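Local atomic coordinates of copper homeostasis protein CutC (Streptococcus agalactiae, PDB entry 2BDQ), a protein that probably binds copper ions and takes part in copper homeostasis in the cytoplasm. Residues N164-H167 against I168-L171; G185-T188 against A189-Q193; G158-I161 against I162-I165. All coordinates share one frame; numbering follows the deposited sequence.

Contact 1: N164-H167 against I168-L171; sequences NIKH and IKAL
Leu171 lies over the imidazole of His167, one helical turn apart. Its methyl CD1 sits 4.1 Å from the centroid of the ring, 28° off the ring normal, a CH-pi contact made from above the face, with CE1 the nearest ring atom; CG of Leu171 stands over the same ring nearer the rim. The pairing follows from the first torsion of His167: the imidazole CG is anti to the backbone N (chi1 -172°), which swings the ring alongside the carbonyl and toward the residue four positions on.

One turn earlier, Ile168 lays CG1 3.3 Å from Asn164 O and CD1 3.9 Å from Asn164 CB. On the solvent side Lys166 and Lys169 bring two ammonium groups together, with Lys166 NZ 4.4 Å from Lys169 NZ. A water accepts a hydrogen bond from each, which probably eases the repulsion between the like charges.

The frame is the first two turns of helix 165-175, the crossover helix between parallel strands 149-152 and 180-183 of an eight-stranded TIM barrel. Asn164 occupies the N-cap position, yet it is its carbonyl that begins the ladder: Ile168 N reaches Asn164 O at 2.9 Å with an N-H...O angle of 174°. Lys169 N to Ile165 O is equally short, whereas Ala170 N to Lys166 O and Leu171 N to His167 O are each slightly longer.

Farther out, ND2 of Asn164 is held by His153 O, and ND1 of His167 bonds weakly to Gly154 O, tying the helix start to the loop after strand 149-152. Ile168 and Leu171 both rest on Leu152 of that strand, while Gln135 and Ile139 of helix 135-144 flank Leu171.

Contact 2: G185-T188 against A189-Q193; sequences GGVT and AENYQ
Thr188 O is gripped by two successive backbone amides as the chain turns into helix 192-199. Tyr192 N gives the sounder bond, 3.1 Å to Thr188 O and nearly in line with the carbonyl, while Asn191 N adds a weak one at 3.4 Å to Thr188 O. The hydroxyl of the same threonine takes a third amide: Glu190 N donates to Thr188 OG1 at 3.2 Å, with an N-H...O angle of 160°. This last bond depends on chi1 of 67°, which sets OG1 between the backbone N and the carbonyl carbon, facing the amides that follow. Thr188 thus collects N-H groups of the incoming turn with both its carbonyl and its side chain, the hydroxyl bond running to the amide two residues on, as in an ST turn.

Beneath this polar cluster, Val187 and Tyr192 meet at about a right angle, Val187 CG1 lying 3.6 Å from Tyr192 CB. The edge of the phenol ring comes up beside the threonine carbonyl, Tyr192 CD2 being 3.4 Å from Thr188 O, near the plane of the ring.

The segments follow strand 180-183 of the barrel. Outside them, Ala204 of strand 203-206 and Ile209 touch both Val187 and Tyr192, so the apolar side of the turn faces the last strand of the barrel and the tail beyond it. Gly185 O, at the start of the turn, accepts a weak hydrogen bond from His153 ND1.

The chemistry therefore divides: a threonine supplies acceptors to amides at the approach to the helix, and the valine and tyrosine beside it anchor the turn against the barrel.

Contact 3: G158-I161 against I162-I165; sequences GEPI and IENI
Ile161 O accepts the amide of Asn164 at 2.8 Å, and Pro160 O accepts that of Glu163, N to O 2.9 Å. In both bonds the donor stands well above the carbonyl plane, 54° out of it for Asn164 N, and each spans three residues, the i to i+3 spacing of a 3-10 turn.

Water adds a looser tie: one molecule donates to Asn164 OD1 at 3.3 Å and, weakly, to Glu159 OE2, whose fellow oxygen OE1 is engaged by Ser155 OG. ND2 of the asparagine amide is hydrogen-bonded to His153 O. The backbone of Glu159 is held too, its O accepting a hydrogen bond from His153 NE2.

This single 3-10 turn forms the bend of the beta-alpha loop between strand 149-152 and helix 165-175 of the TIM barrel, delivering the chain to the helix.

Pro160 and Glu163 lie side by side, pointing the same way, with Pro160 CB 3.9 Å from Glu163 CG. The same CB also meets Ile162, 3.8 Å from its CG2; chi1 of -170° sends CG1 of Ile162 away from its backbone N and leaves CG2 as the branch turned to the proline. Both Ile161 and Ile162 pack on Ile195 of helix 192-199.

How the contacts relate
Contacts 1 and 3 form one run of chain, sharing Asn164 and Ile165: the 3-10 turn within 158-165 leads into the helix of 164-171, and Ile168 CD1 packs 3.6 Å from Ile161 CD1. Contact 2 is the corresponding entry to the next barrel helix, about 11 Å from contact 3 between centres, and touches it through Ile161. Contacts 1 and 2 do not touch. In each, apolar side chains (Ile168 and Leu171; Val187 and Tyr192; Ile161) face inward while Lys166, Glu190 and Glu163 lie at the surface. Contact 1 uses regular helical bonds, contact 3 the i to i+3 bonds of a 3-10 turn, and contact 2 alone recruits a side-chain hydroxyl as acceptor.

Contact 1: N164-H167 against I168-L171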
# COMPACT_ATOMS: atom_id res chain seq x y z
N ASN A 164 7.33 11.92 -27.32
CA ASN A 164 5.87 12.08 -27.42
C ASN A 164 5.44 13.53 -27.51
O ASN A 164 4.26 13.84 -27.40
CB ASN A 164 5.19 11.43 -26.21
CG ASN A 164 5.50 9.96 -26.10
OD1 ASN A 164 5.66 9.27 -27.10
ND2 ASN A 164 5.56 9.45 -24.87
N ILE A 165 6.41 14.41 -27.71
CA ILE A 165 6.15 15.84 -27.80
C ILE A 165 4.99 16.19 -28.73
O ILE A 165 4.06 16.89 -28.33
CB ILE A 165 7.42 16.59 -28.24
CG1 ILE A 165 8.48 16.47 -27.14
CG2 ILE A 165 7.10 18.06 -28.53
CD1 ILE A 165 9.81 17.10 -27.50
N LYS A 166 5.05 15.72 -29.97
CA LYS A 166 3.99 16.03 -30.92
C LYS A 166 2.60 15.64 -30.43
O LYS A 166 1.68 16.45 -30.46
CB LYS A 166 4.28 15.35 -32.28
CG LYS A 166 5.17 16.19 -33.20
CD LYS A 166 6.51 16.55 -32.56
CE LYS A 166 6.98 17.93 -33.00
NZ LYS A 166 6.07 19.02 -32.50
N HIS A 167 2.46 14.40 -29.96
CA HIS A 167 1.17 13.93 -29.48
C HIS A 167 0.68 14.69 -28.25
O HIS A 167 -0.48 15.09 -28.18
CB HIS A 167 1.23 12.43 -29.16
CG HIS A 167 -0.09 11.83 -28.83
ND1 HIS A 167 -0.31 11.10 -27.68
CD2 HIS A 167 -1.28 11.86 -29.48
CE1 HIS A 167 -1.57 10.71 -27.64
NE2 HIS A 167 -2.18 11.16 -28.73
N ILE A 168 1.57 14.89 -27.28
CA ILE A 168 1.20 15.60 -26.06
C ILE A 168 0.77 17.03 -26.38
O ILE A 168 -0.17 17.54 -25.77
CB ILE A 168 2.37 15.59 -25.05
CG1 ILE A 168 2.62 14.15 -24.59
CG2 ILE A 168 2.04 16.46 -23.85
CD1 ILE A 168 3.78 13.99 -23.61
N LYS A 169 1.43 17.66 -27.34
CA LYS A 169 1.07 19.02 -27.69
C LYS A 169 -0.31 19.06 -28.34
O LYS A 169 -1.09 20.00 -28.12
CB LYS A 169 2.10 19.66 -28.62
CG LYS A 169 1.80 21.15 -28.82
CD LYS A 169 3.01 21.96 -29.26
CE LYS A 169 3.28 21.81 -30.74
NZ LYS A 169 4.23 22.84 -31.23
N ALA A 170 -0.60 18.05 -29.15
CA ALA A 170 -1.90 17.98 -29.82
C ALA A 170 -3.02 17.84 -28.78
O ALA A 170 -4.11 18.40 -28.96
CB ALA A 170 -1.93 16.79 -30.78
N LEU A 171 -2.74 17.11 -27.70
CA LEU A 171 -3.73 16.91 -26.64
C LEU A 171 -3.96 18.20 -25.87
O LEU A 171 -5.09 18.53 -25.50
CB LEU A 171 -3.26 15.80 -25.68
CG LEU A 171 -3.26 14.39 -26.29
CD1 LEU A 171 -2.77 13.37 -25.28
CD2 LEU A 171 -4.67 14.04 -26.76
O HOH W 1 6.39 21.14 -30.44

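Contact 2: G185-T188 against A189-Q193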
# COMPACT_ATOMS: atom_id res chain seq x y z
N GLY A 185 5.82 10.01 -15.92
CA GLY A 185 6.49 8.85 -16.49
C GLY A 185 7.81 9.23 -17.16
O GLY A 185 7.82 9.61 -18.33
N GLY A 186 8.91 9.14 -16.42
CA GLY A 186 10.20 9.49 -16.98
C GLY A 186 10.45 10.98 -16.97
O GLY A 186 11.36 11.48 -17.64
N VAL A 187 9.65 11.72 -16.20
CA VAL A 187 9.82 13.16 -16.10
C VAL A 187 10.70 13.47 -14.90
O VAL A 187 10.32 13.22 -13.75
CB VAL A 187 8.46 13.87 -15.92
CG1 VAL A 187 8.67 15.37 -15.81
CG2 VAL A 187 7.54 13.56 -17.09
N THR A 188 11.89 14.00 -15.17
CA THR A 188 12.85 14.33 -14.11
C THR A 188 13.20 15.82 -14.10
O THR A 188 12.69 16.60 -14.90
CB THR A 188 14.16 13.56 -14.29
OG1 THR A 188 14.83 14.02 -15.47
CG2 THR A 188 13.90 12.07 -14.41
N ALA A 189 14.10 16.19 -13.19
CA ALA A 189 14.52 17.58 -13.07
C ALA A 189 15.39 18.00 -14.26
O ALA A 189 15.78 19.16 -14.38
CB ALA A 189 15.28 17.78 -11.77
N GLU A 190 15.70 17.06 -15.14
CA GLU A 190 16.54 17.38 -16.29
C GLU A 190 15.79 17.61 -17.58
O GLU A 190 16.31 18.27 -18.49
CB GLU A 190 17.55 16.27 -16.54
CG GLU A 190 18.66 16.24 -15.52
CD GLU A 190 19.72 15.24 -15.88
OE1 GLU A 190 20.27 15.34 -17.00
OE2 GLU A 190 20.00 14.35 -15.05
N ASN A 191 14.58 17.09 -17.68
CA ASN A 191 13.82 17.27 -18.91
C ASN A 191 12.46 17.93 -18.76
O ASN A 191 11.87 18.35 -19.75
CB ASN A 191 13.68 15.92 -19.63
CG ASN A 191 12.83 14.91 -18.85
OD1 ASN A 191 12.73 13.75 -19.25
ND2 ASN A 191 12.20 15.34 -17.76
N TYR A 192 11.98 18.06 -17.53
CA TYR A 192 10.66 18.64 -17.30
C TYR A 192 10.47 20.04 -17.88
O TYR A 192 9.39 20.35 -18.40
CB TYR A 192 10.32 18.61 -15.80
CG TYR A 192 10.71 19.84 -15.01
CD1 TYR A 192 9.86 20.95 -14.92
CD2 TYR A 192 11.94 19.89 -14.34
CE1 TYR A 192 10.22 22.07 -14.18
CE2 TYR A 192 12.31 21.01 -13.61
CZ TYR A 192 11.45 22.09 -13.53
OH TYR A 192 11.83 23.20 -12.80
N GLN A 193 11.50 20.87 -17.82
CA GLN A 193 11.40 22.22 -18.35
C GLN A 193 11.28 22.22 -19.87
O GLN A 193 10.41 22.89 -20.44
CB GLN A 193 12.60 23.06 -17.93
CG GLN A 193 12.46 23.66 -16.55
CD GLN A 193 13.71 24.38 -16.09
OE1 GLN A 193 14.72 23.76 -15.77
NE2 GLN A 193 13.64 25.71 -16.06

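Contact 3: G158-I161 against I162-I165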
# COMPACT_ATOMS: atom_id res chain seq x y z
N GLY A 158 5.86 2.62 -22.76
CA GLY A 158 6.99 3.03 -21.95
C GLY A 158 8.13 3.72 -22.69
O GLY A 158 9.24 3.82 -22.16
N GLU A 159 7.86 4.20 -23.90
CA GLU A 159 8.89 4.87 -24.68
C GLU A 159 9.29 6.18 -24.00
O GLU A 159 8.59 6.67 -23.12
CB GLU A 159 8.37 5.16 -26.09
CG GLU A 159 7.88 3.93 -26.82
CD GLU A 159 6.40 3.68 -26.63
OE1 GLU A 159 5.87 3.73 -25.51
OE2 GLU A 159 5.71 3.42 -27.73
N PRO A 160 10.44 6.75 -24.40
CA PRO A 160 10.89 8.01 -23.80
C PRO A 160 9.86 9.10 -24.04
O PRO A 160 9.44 9.32 -25.17
CB PRO A 160 12.21 8.28 -24.53
CG PRO A 160 12.72 6.91 -24.83
CD PRO A 160 11.46 6.20 -25.31
N ILE A 161 9.47 9.78 -22.97
CA ILE A 161 8.48 10.85 -23.05
C ILE A 161 8.94 11.93 -24.04
O ILE A 161 8.12 12.56 -24.71
CB ILE A 161 8.25 11.46 -21.63
CG1 ILE A 161 6.94 12.26 -21.58
CG2 ILE A 161 9.43 12.30 -21.21
CD1 ILE A 161 7.03 13.64 -22.16
N ILE A 162 10.25 12.11 -24.17
CA ILE A 162 10.81 13.11 -25.08
C ILE A 162 10.34 12.89 -26.52
O ILE A 162 10.28 13.83 -27.32
CB ILE A 162 12.35 13.10 -25.05
CG1 ILE A 162 12.89 14.30 -25.81
CG2 ILE A 162 12.89 11.82 -25.67
CD1 ILE A 162 12.58 15.62 -25.15
N GLU A 163 9.98 11.65 -26.85
CA GLU A 163 9.53 11.32 -28.19
C GLU A 163 8.02 11.46 -28.36
O GLU A 163 7.48 11.15 -29.42
CB GLU A 163 9.95 9.90 -28.55
CG GLU A 163 11.34 9.53 -28.07
CD GLU A 163 12.19 8.87 -29.12
OE1 GLU A 163 12.79 9.59 -29.95
OE2 GLU A 163 12.24 7.61 -29.14
N ASN A 164 7.33 11.92 -27.32
CA ASN A 164 5.87 12.08 -27.42
C ASN A 164 5.44 13.53 -27.51
O ASN A 164 4.26 13.84 -27.40
CB ASN A 164 5.19 11.43 -26.21
CG ASN A 164 5.50 9.96 -26.10
OD1 ASN A 164 5.66 9.27 -27.10
ND2 ASN A 164 5.56 9.45 -24.87
N ILE A 165 6.41 14.41 -27.71
CA ILE A 165 6.15 15.84 -27.80
C ILE A 165 4.99 16.19 -28.73
O ILE A 165 4.06 16.89 -28.33
CB ILE A 165 7.42 16.59 -28.24
CG1 ILE A 165 8.48 16.47 -27.14
CG2 ILE A 165 7.10 18.06 -28.53
CD1 ILE A 165 9.81 17.10 -27.50
O HOH W 2 5.51 6.34 -28.61